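Local coordinates for phytochromobilin synthase (Solanum lycopersicum, PDB 6KME), which binds biliverdin IX alpha and probably reduces it to phytochromobilin, the phytochrome chromophore, using electrons from ferredoxin, at residues A[112-117]-A[229-234]; A[132-137]-A[225-230]; A[237-242]-A[261-266]. The protein carries 1 engineered substitution. All blocks are in the same frame, centred on the assembly; numbering follows the deposited sequence.

Interaction 1: A[112-117]-A[229-234]; sequences IFCANF and HRYLTW. With BLA (biliverdine IX alpha), chain B.
Ile-112 and Tyr-231 join an inner strand of the antiparallel sheet to helix 218-238, two layers of the alpha/beta/alpha sandwich of ferredoxin-dependent bilin reductases. The apolar part is a CH-pi contact: Ile-112 CD1 sits over one face of the phenol ring, 3.8 Å from the Tyr-231 ring centroid and 17° off its normal. The other branch reaches further along the ring, with Ile-112 CG2 3.7 Å from Tyr-231 OH, so the two methyls together follow the ring from its root to its hydroxyl. With its ring root trans to the backbone nitrogen (chi1 170°), Tyr-231 reaches out from the helix toward the sheet, past the isoleucine running the other way. Cys-114 CB borders the hydroxyl more loosely.

The polar end of the tyrosine is buried but satisfied, since its OH is hydrogen-bonded to Asn-131 of the neighbouring strand and to Arg-235 on its own helix.

A third group of contacts faces the bilin, whose pocket lies between these two layers. Cys-114 SG packs 3.6 Å from the ligand methyl CMB, and the Trp-234 ring turns its edge to the carbonyl oxygen OB. Asn-116 is gripped at both ends of its amide: Arg-235 NH2 is hydrogen-bonded to OD1, which orients the group, and Asn-116 ND2 donates to BLA OC over 2.7 Å at an N-H...O angle of 150°.

Interaction 2: A[132-137]-A[225-230]; sequences PLHDIM and CEAQHR
Ala-227 is the tight point here, its methyl pressed against the carbonyl oxygen and side chain of Leu-133 and the ring of His-134. Ala-227 CB comes within 3.4 Å of Leu-133 O. Leu-133 adds one branch alongside the helix: its CD1 lies 3.9 Å from Ala-227 CB and 3.7 Å from the backbone N of Gln-228. The imidazole arrives obliquely, with His-134 CE1 3.8 Å from Ala-227 CB. Although its CB points away from the helix, the ring swings back because CG stands beside the backbone N (chi1 -68°), and NE2 is then hydrogen-bonded to Asn-224 one turn earlier on the helix, while Tyr-142 meets the same ring edge-to-face.

In the fold, this fastens the loop between strand 123-131 and helix 141-147 to helix 218-238 of the sandwich. On the buried side, Gln-228 touches Leu-133 CD1 with its CB, and its extended chain then leads away to hydrogen bonds of OE1 with Arg-82 and of NE2 with Pro-104 O.

The other side of the loop is far looser. Asp-135 is exposed, and its OD1 stays 7.0 Å from Arg-230 NH2, too far for a salt bridge. Its carboxylate instead serves the loop itself: OD2 is hydrogen-bonded to the backbone N of Asp-138 and accepts a weak bond from that of Met-137, a residue whose own side chain is poorly ordered.

Interaction 3: A[237-242]-A[261-266]; sequences EKDPGH and FLFNGV. With BLA (biliverdine IX alpha), chain B.
Phe-263 points the far rim of its ring into the angle between Asp-239 and His-242. Toward the histidine the meeting is edge to edge: Phe-263 CE2 and His-242 CE1 are 4.0 Å apart, each close to the plane of the other ring. Toward the aspartate it is oblique, with Phe-263 CZ 3.9 Å from Asp-239 OD2 and the carboxylate plane turned 70° from the ring. One face of the phenyl ring carries Leu-262 CB, and Arg-85 makes a cation-pi contact with the Phe-263 ring. His-242 is held in its turn by a hydrogen bond of NE2 with Arg-235 O, and Asp-239 O lies over one face of the imidazole.

The backbone behind these side chains consists of two beta turns that follow helix ends, type I from Asp-239 to His-242 and type II from Phe-263 to Val-266. The first forms part of the bilin pocket on the helical side of the sandwich. Pro-240 CG rests 3.3 Å from BLA NA, and Gly-241 CA lies 3.4 Å from BLA C4C, where a CB would collide with the tetrapyrrole. Asp-239 thus stands between phenylalanine and ligand, its OD1 3.8 Å from BLA C3B and its OD2 in a salt bridge with Arg-235. Replacing it with an alanine would probably cost Arg-235 this carboxylate and open a gap between the rim of Phe-263 and the bilin. Gly-265 sits in the second turn at phi 111°, and with this backbone a CB would run into the carbonyl oxygen of Asn-264.

Followed from the N terminus, the chain first lays down strand 112-117 and continues through strand 123-131 into loop 132-137; both 112-117 and the loop are met later by helix 218-238. Segment 225-230 closes interaction 2, and the overlapping 229-234 closes interaction 1, so the shorter loop nests within the longer and both end on one helix, sharing His-229 and Arg-230. Interaction 3 opens only afterwards, at the end of that helix, and closes a short, almost wholly helical excursion at 261-266. It returns to the earlier contacts where His-229 NE2 reaches Val-266 O. Together they tie the central sheet, an outlying loop and the C-terminal helices, with interactions 1 and 3 approaching the same bilin.

Interaction 1: A[112-117]-A[229-234]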
# COMPACT_ATOMS: atom_id res chain seq x y z
N ILE A 112 0.91 7.80 1.86
CA ILE A 112 0.94 6.92 0.70
C ILE A 112 -0.41 6.21 0.59
O ILE A 112 -0.84 5.53 1.52
CB ILE A 112 2.09 5.91 0.82
CG1 ILE A 112 3.41 6.65 0.64
CG2 ILE A 112 1.90 4.79 -0.19
CD1 ILE A 112 4.64 5.86 1.08
N PHE A 113 -1.10 6.40 -0.54
CA PHE A 113 -2.35 5.68 -0.75
C PHE A 113 -2.03 4.23 -1.09
O PHE A 113 -1.15 3.96 -1.91
CB PHE A 113 -3.20 6.30 -1.87
CG PHE A 113 -4.55 5.63 -2.02
CD1 PHE A 113 -5.62 6.01 -1.22
CD2 PHE A 113 -4.72 4.58 -2.92
CE1 PHE A 113 -6.87 5.36 -1.32
CE2 PHE A 113 -5.95 3.93 -3.03
CZ PHE A 113 -7.03 4.32 -2.23
N CYS A 114 -2.75 3.31 -0.46
CA CYS A 114 -2.42 1.88 -0.51
C CYS A 114 -3.70 1.06 -0.61
O CYS A 114 -4.55 1.12 0.28
CB CYS A 114 -1.61 1.50 0.73
SG CYS A 114 -1.32 -0.27 0.98
N ALA A 115 -3.84 0.30 -1.70
CA ALA A 115 -4.95 -0.65 -1.85
C ALA A 115 -4.38 -1.97 -2.33
O ALA A 115 -3.83 -2.05 -3.44
CB ALA A 115 -6.01 -0.14 -2.82
N ASN A 116 -4.48 -3.00 -1.49
CA ASN A 116 -3.95 -4.34 -1.77
C ASN A 116 -5.08 -5.34 -1.54
O ASN A 116 -5.37 -5.71 -0.39
CB ASN A 116 -2.73 -4.64 -0.91
CG ASN A 116 -1.48 -3.98 -1.42
OD1 ASN A 116 -1.25 -2.79 -1.18
ND2 ASN A 116 -0.67 -4.72 -2.15
N PHE A 117 -5.71 -5.79 -2.62
CA PHE A 117 -6.86 -6.68 -2.55
C PHE A 117 -6.48 -8.03 -3.12
O PHE A 117 -6.12 -8.13 -4.30
CB PHE A 117 -8.04 -6.12 -3.34
CG PHE A 117 -8.49 -4.74 -2.92
CD1 PHE A 117 -8.06 -4.15 -1.74
CD2 PHE A 117 -9.37 -4.04 -3.72
CE1 PHE A 117 -8.49 -2.88 -1.37
CE2 PHE A 117 -9.81 -2.76 -3.36
CZ PHE A 117 -9.37 -2.19 -2.18
N HIS A 229 11.80 5.85 1.50
CA HIS A 229 12.71 4.77 1.13
C HIS A 229 12.61 3.60 2.11
O HIS A 229 12.59 2.44 1.70
CB HIS A 229 14.15 5.28 1.06
CG HIS A 229 15.13 4.23 0.63
ND1 HIS A 229 16.07 3.69 1.48
CD2 HIS A 229 15.30 3.60 -0.56
CE1 HIS A 229 16.78 2.79 0.84
NE2 HIS A 229 16.33 2.71 -0.40
N ARG A 230 12.53 3.91 3.41
CA ARG A 230 12.35 2.87 4.42
C ARG A 230 11.07 2.08 4.18
O ARG A 230 11.07 0.85 4.29
CB ARG A 230 12.35 3.51 5.81
CG ARG A 230 12.13 2.53 6.99
CD ARG A 230 12.19 3.30 8.33
NE ARG A 230 11.71 2.49 9.45
CZ ARG A 230 10.45 2.48 9.89
NH1 ARG A 230 9.53 3.24 9.30
NH2 ARG A 230 10.09 1.71 10.91
N TYR A 231 9.98 2.77 3.85
CA TYR A 231 8.71 2.12 3.55
C TYR A 231 8.82 1.21 2.33
O TYR A 231 8.36 0.06 2.35
CB TYR A 231 7.63 3.19 3.34
CG TYR A 231 6.30 2.71 2.79
CD1 TYR A 231 5.22 2.48 3.64
CD2 TYR A 231 6.11 2.55 1.41
CE1 TYR A 231 3.99 2.07 3.15
CE2 TYR A 231 4.88 2.14 0.91
CZ TYR A 231 3.83 1.91 1.78
OH TYR A 231 2.60 1.50 1.30
N LEU A 232 9.42 1.71 1.24
CA LEU A 232 9.60 0.88 0.05
C LEU A 232 10.50 -0.31 0.35
O LEU A 232 10.31 -1.40 -0.20
CB LEU A 232 10.22 1.71 -1.09
CG LEU A 232 9.42 2.92 -1.56
CD1 LEU A 232 10.25 3.77 -2.54
CD2 LEU A 232 8.11 2.46 -2.17
N THR A 233 11.51 -0.10 1.19
CA THR A 233 12.44 -1.18 1.50
C THR A 233 11.73 -2.29 2.28
O THR A 233 11.91 -3.48 1.97
CB THR A 233 13.62 -0.63 2.28
OG1 THR A 233 14.37 0.28 1.46
CG2 THR A 233 14.53 -1.77 2.73
N TRP A 234 10.93 -1.91 3.27
CA TRP A 234 10.16 -2.91 4.02
C TRP A 234 9.27 -3.72 3.08
O TRP A 234 9.33 -4.96 3.06
CB TRP A 234 9.31 -2.24 5.10
CG TRP A 234 8.28 -3.18 5.65
CD1 TRP A 234 6.95 -3.25 5.31
CD2 TRP A 234 8.50 -4.24 6.59
NE1 TRP A 234 6.34 -4.27 6.00
CE2 TRP A 234 7.27 -4.89 6.80
CE3 TRP A 234 9.63 -4.68 7.31
CZ2 TRP A 234 7.12 -5.98 7.68
CZ3 TRP A 234 9.48 -5.77 8.19
CH2 TRP A 234 8.24 -6.40 8.36
CHA BLA B . -2.14 -11.64 3.29
NA BLA B . -1.52 -9.13 3.06
C1A BLA B . -1.81 -10.26 3.84
C2A BLA B . -1.73 -9.85 5.24
C3A BLA B . -1.37 -8.43 5.26
C4A BLA B . -1.24 -8.01 3.90
CMA BLA B . -1.17 -7.50 6.46
CAA BLA B . -1.96 -10.85 6.42
CBA BLA B . -0.71 -11.65 6.64
CGA BLA B . 0.24 -10.93 7.66
O1A BLA B . -0.33 -10.66 8.67
O2A BLA B . 1.36 -10.79 7.25
CHB BLA B . -0.91 -6.61 3.35
NB BLA B . 0.85 -5.79 4.82
C1B BLA B . 0.08 -5.68 3.63
C2B BLA B . 0.35 -4.17 3.21
C3B BLA B . 1.39 -3.65 3.97
C4B BLA B . 1.77 -4.72 4.99
CMB BLA B . -0.31 -3.61 1.96
OB BLA B . 2.67 -4.77 5.82
CAB BLA B . 2.18 -2.37 4.11
CBB BLA B . 3.24 -1.93 4.83
NC BLA B . -1.44 -9.61 -1.56
C1C BLA B . -1.20 -8.43 -2.30
C2C BLA B . -0.90 -8.90 -3.74
C3C BLA B . -0.99 -10.29 -3.74
C4C BLA B . -1.34 -10.79 -2.32
CMC BLA B . -0.59 -7.84 -4.80
OC BLA B . -1.27 -7.36 -1.71
CAC BLA B . -0.77 -11.17 -4.92
CBC BLA B . 0.04 -11.09 -6.00
CHD BLA B . -1.54 -12.00 -1.71
ND BLA B . -1.78 -11.40 0.80
C1D BLA B . -1.75 -12.25 -0.23
C2D BLA B . -1.97 -13.69 0.20
C3D BLA B . -2.15 -13.68 1.57
C4D BLA B . -2.03 -12.19 2.02
CMD BLA B . -1.95 -14.81 -0.83
CAD BLA B . -2.41 -14.79 2.60
CBD BLA B . -1.21 -15.68 2.85
CGD BLA B . -0.01 -14.98 3.63
O1D BLA B . 1.05 -15.16 3.06
O2D BLA B . -0.35 -14.40 4.65

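Interaction 2: A[132-137]-A[225-230]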
# COMPACT_ATOMS: atom_id res chain seq x y z
N PRO A 132 0.69 6.36 6.75
CA PRO A 132 1.42 7.58 7.13
C PRO A 132 2.86 7.56 6.66
O PRO A 132 3.56 6.56 6.77
CB PRO A 132 1.34 7.58 8.67
CG PRO A 132 1.08 6.14 9.04
CD PRO A 132 0.21 5.61 7.92
N LEU A 133 3.32 8.71 6.14
CA LEU A 133 4.72 8.80 5.76
C LEU A 133 5.63 8.76 6.98
O LEU A 133 6.68 8.12 6.97
CB LEU A 133 4.97 10.08 4.96
CG LEU A 133 6.42 10.27 4.49
CD1 LEU A 133 6.82 9.19 3.47
CD2 LEU A 133 6.63 11.71 3.94
N HIS A 134 5.21 9.43 8.06
CA HIS A 134 6.00 9.58 9.27
C HIS A 134 5.28 8.92 10.43
O HIS A 134 4.08 8.67 10.38
CB HIS A 134 6.26 11.06 9.58
CG HIS A 134 7.17 11.73 8.60
ND1 HIS A 134 8.49 11.36 8.43
CD2 HIS A 134 6.96 12.77 7.76
CE1 HIS A 134 9.05 12.13 7.51
NE2 HIS A 134 8.14 13.00 7.09
N ASP A 135 6.05 8.63 11.49
CA ASP A 135 5.52 7.84 12.59
C ASP A 135 4.39 8.58 13.31
O ASP A 135 4.52 9.76 13.65
CB ASP A 135 6.63 7.50 13.58
CG ASP A 135 6.10 6.81 14.82
OD1 ASP A 135 5.77 5.60 14.73
OD2 ASP A 135 6.00 7.48 15.87
N ILE A 136 3.29 7.87 13.52
CA ILE A 136 2.12 8.41 14.20
C ILE A 136 1.92 7.77 15.57
O ILE A 136 0.88 7.98 16.20
CB ILE A 136 0.85 8.24 13.35
CG1 ILE A 136 0.68 6.77 12.99
CG2 ILE A 136 0.91 9.13 12.10
CD1 ILE A 136 -0.70 6.40 12.57
N MET A 137 2.89 6.98 16.04
CA MET A 137 2.76 6.27 17.30
C MET A 137 3.30 7.08 18.48
O MET A 137 2.59 7.27 19.48
CB MET A 137 3.50 4.92 17.23
CG MET A 137 3.02 4.00 16.12
SD MET A 137 1.55 3.07 16.59
CE MET A 137 2.03 1.43 16.06
N CYS A 225 12.22 11.84 2.36
CA CYS A 225 12.70 10.89 1.36
C CYS A 225 13.16 9.60 2.01
O CYS A 225 12.86 8.50 1.51
CB CYS A 225 13.83 11.52 0.54
SG CYS A 225 14.46 10.49 -0.78
N GLU A 226 13.87 9.70 3.14
CA GLU A 226 14.29 8.51 3.87
C GLU A 226 13.08 7.74 4.39
O GLU A 226 13.05 6.51 4.32
CB GLU A 226 15.22 8.90 5.02
CG GLU A 226 15.40 7.80 6.07
CD GLU A 226 16.84 7.63 6.53
OE1 GLU A 226 17.76 8.09 5.82
OE2 GLU A 226 17.05 7.04 7.61
N ALA A 227 12.06 8.45 4.89
CA ALA A 227 10.85 7.78 5.36
C ALA A 227 10.19 6.98 4.25
O ALA A 227 9.75 5.84 4.47
CB ALA A 227 9.87 8.81 5.95
N GLN A 228 10.12 7.55 3.04
CA GLN A 228 9.57 6.81 1.91
C GLN A 228 10.47 5.64 1.52
O GLN A 228 9.97 4.54 1.24
CB GLN A 228 9.36 7.73 0.69
CG GLN A 228 8.69 6.98 -0.48
CD GLN A 228 8.28 7.86 -1.66
OE1 GLN A 228 8.11 7.36 -2.77
NE2 GLN A 228 8.10 9.16 -1.43
N HIS A 229 11.80 5.85 1.50
CA HIS A 229 12.71 4.77 1.13
C HIS A 229 12.61 3.60 2.11
O HIS A 229 12.59 2.44 1.70
CB HIS A 229 14.15 5.28 1.06
CG HIS A 229 15.13 4.23 0.63
ND1 HIS A 229 16.07 3.69 1.48
CD2 HIS A 229 15.30 3.60 -0.56
CE1 HIS A 229 16.78 2.79 0.84
NE2 HIS A 229 16.33 2.71 -0.40
N ARG A 230 12.53 3.91 3.41
CA ARG A 230 12.35 2.87 4.42
C ARG A 230 11.07 2.08 4.18
O ARG A 230 11.07 0.85 4.29
CB ARG A 230 12.35 3.51 5.81
CG ARG A 230 12.13 2.53 6.99
CD ARG A 230 12.19 3.30 8.33
NE ARG A 230 11.71 2.49 9.45
CZ ARG A 230 10.45 2.48 9.89
NH1 ARG A 230 9.53 3.24 9.30
NH2 ARG A 230 10.09 1.71 10.91

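Interaction 3: A[237-242]-A[261-266]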
# COMPACT_ATOMS: atom_id res chain seq x y z
N GLU A 237 10.81 -6.15 0.56
CA GLU A 237 11.35 -7.36 1.18
C GLU A 237 10.27 -8.30 1.71
O GLU A 237 10.41 -9.53 1.59
CB GLU A 237 12.32 -6.99 2.31
CG GLU A 237 13.06 -8.18 2.95
CD GLU A 237 14.18 -8.73 2.07
OE1 GLU A 237 14.84 -7.95 1.35
OE2 GLU A 237 14.42 -9.96 2.09
N LYS A 238 9.18 -7.78 2.29
CA LYS A 238 8.29 -8.58 3.13
C LYS A 238 6.81 -8.56 2.77
O LYS A 238 6.02 -9.21 3.48
CB LYS A 238 8.43 -8.13 4.60
CG LYS A 238 9.78 -8.46 5.27
CD LYS A 238 10.06 -9.96 5.22
CE LYS A 238 11.31 -10.37 5.99
NZ LYS A 238 11.65 -11.81 5.74
N ASP A 239 6.38 -7.84 1.72
CA ASP A 239 4.96 -7.80 1.39
C ASP A 239 4.44 -9.22 1.17
O ASP A 239 5.10 -10.02 0.51
CB ASP A 239 4.68 -6.95 0.15
CG ASP A 239 3.73 -5.75 0.42
OD1 ASP A 239 3.92 -5.02 1.43
OD2 ASP A 239 2.81 -5.52 -0.39
N PRO A 240 3.27 -9.57 1.71
CA PRO A 240 2.79 -10.96 1.59
C PRO A 240 2.56 -11.42 0.15
O PRO A 240 2.62 -12.63 -0.10
CB PRO A 240 1.49 -10.95 2.40
CG PRO A 240 1.72 -9.88 3.43
CD PRO A 240 2.45 -8.79 2.66
N GLY A 241 2.34 -10.53 -0.81
CA GLY A 241 2.03 -11.01 -2.16
C GLY A 241 3.20 -11.59 -2.93
O GLY A 241 2.99 -12.15 -4.01
N HIS A 242 4.43 -11.47 -2.42
CA HIS A 242 5.60 -11.82 -3.22
C HIS A 242 5.62 -13.30 -3.57
O HIS A 242 6.07 -13.67 -4.67
CB HIS A 242 6.87 -11.41 -2.46
CG HIS A 242 7.00 -9.93 -2.29
ND1 HIS A 242 6.19 -9.03 -2.96
CD2 HIS A 242 7.82 -9.18 -1.51
CE1 HIS A 242 6.51 -7.80 -2.61
NE2 HIS A 242 7.49 -7.86 -1.73
N PHE A 261 9.21 -1.90 -10.17
CA PHE A 261 7.88 -1.38 -10.51
C PHE A 261 7.05 -1.14 -9.25
O PHE A 261 6.76 0.03 -8.94
CB PHE A 261 7.16 -2.31 -11.50
CG PHE A 261 5.79 -1.83 -11.87
CD1 PHE A 261 5.63 -0.81 -12.81
CD2 PHE A 261 4.65 -2.35 -11.24
CE1 PHE A 261 4.37 -0.35 -13.15
CE2 PHE A 261 3.39 -1.90 -11.57
CZ PHE A 261 3.24 -0.89 -12.53
N LEU A 262 6.66 -2.18 -8.52
CA LEU A 262 5.73 -1.98 -7.40
C LEU A 262 6.32 -1.07 -6.36
O LEU A 262 5.62 -0.21 -5.81
CB LEU A 262 5.36 -3.33 -6.77
CG LEU A 262 4.56 -4.28 -7.67
CD1 LEU A 262 4.42 -5.63 -7.01
CD2 LEU A 262 3.17 -3.68 -7.97
N PHE A 263 7.60 -1.24 -6.04
CA PHE A 263 8.25 -0.41 -5.04
C PHE A 263 9.44 0.31 -5.64
O PHE A 263 10.47 0.51 -5.01
CB PHE A 263 8.58 -1.24 -3.80
CG PHE A 263 7.35 -1.92 -3.27
CD1 PHE A 263 6.31 -1.15 -2.76
CD2 PHE A 263 7.15 -3.27 -3.44
CE1 PHE A 263 5.13 -1.74 -2.35
CE2 PHE A 263 5.98 -3.87 -3.03
CZ PHE A 263 4.97 -3.11 -2.48
N ASN A 264 9.26 0.70 -6.91
CA ASN A 264 10.20 1.58 -7.60
C ASN A 264 10.59 2.73 -6.67
O ASN A 264 9.74 3.34 -6.02
CB ASN A 264 9.55 2.12 -8.88
CG ASN A 264 10.42 3.12 -9.59
OD1 ASN A 264 10.39 4.31 -9.27
ND2 ASN A 264 11.18 2.67 -10.58
N GLY A 265 11.89 2.98 -6.59
CA GLY A 265 12.45 3.92 -5.65
C GLY A 265 13.28 3.27 -4.56
O GLY A 265 14.09 3.95 -3.92
N VAL A 266 13.09 1.96 -4.32
CA VAL A 266 13.95 1.29 -3.35
C VAL A 266 15.41 1.37 -3.80
O VAL A 266 16.32 1.46 -2.97
CB VAL A 266 13.47 -0.16 -3.13
CG1 VAL A 266 13.57 -0.95 -4.41
CG2 VAL A 266 14.27 -0.82 -2.04
CHA BLA B . -2.14 -11.64 3.29
NA BLA B . -1.52 -9.13 3.06
C1A BLA B . -1.81 -10.26 3.84
C2A BLA B . -1.73 -9.85 5.24
C3A BLA B . -1.37 -8.43 5.26
C4A BLA B . -1.24 -8.01 3.90
CMA BLA B . -1.17 -7.50 6.46
CAA BLA B . -1.96 -10.85 6.42
CBA BLA B . -0.71 -11.65 6.64
CGA BLA B . 0.24 -10.93 7.66
O1A BLA B . -0.33 -10.66 8.67
O2A BLA B . 1.36 -10.79 7.25
CHB BLA B . -0.91 -6.61 3.35
NB BLA B . 0.85 -5.79 4.82
C1B BLA B . 0.08 -5.68 3.63
C2B BLA B . 0.35 -4.17 3.21
C3B BLA B . 1.39 -3.65 3.97
C4B BLA B . 1.77 -4.72 4.99
CMB BLA B . -0.31 -3.61 1.96
OB BLA B . 2.67 -4.77 5.82
CAB BLA B . 2.18 -2.37 4.11
CBB BLA B . 3.24 -1.93 4.83
NC BLA B . -1.44 -9.61 -1.56
C1C BLA B . -1.20 -8.43 -2.30
C2C BLA B . -0.90 -8.90 -3.74
C3C BLA B . -0.99 -10.29 -3.74
C4C BLA B . -1.34 -10.79 -2.32
CMC BLA B . -0.59 -7.84 -4.80
OC BLA B . -1.27 -7.36 -1.71
CAC BLA B . -0.77 -11.17 -4.92
CBC BLA B . 0.04 -11.09 -6.00
CHD BLA B . -1.54 -12.00 -1.71
ND BLA B . -1.78 -11.40 0.80
C1D BLA B . -1.75 -12.25 -0.23
C2D BLA B . -1.97 -13.69 0.20
C3D BLA B . -2.15 -13.68 1.57
C4D BLA B . -2.03 -12.19 2.02
CMD BLA B . -1.95 -14.81 -0.83
CAD BLA B . -2.41 -14.79 2.60
CBD BLA B . -1.21 -15.68 2.85
CGD BLA B . -0.01 -14.98 3.63
O1D BLA B . 1.05 -15.16 3.06
O2D BLA B . -0.35 -14.40 4.65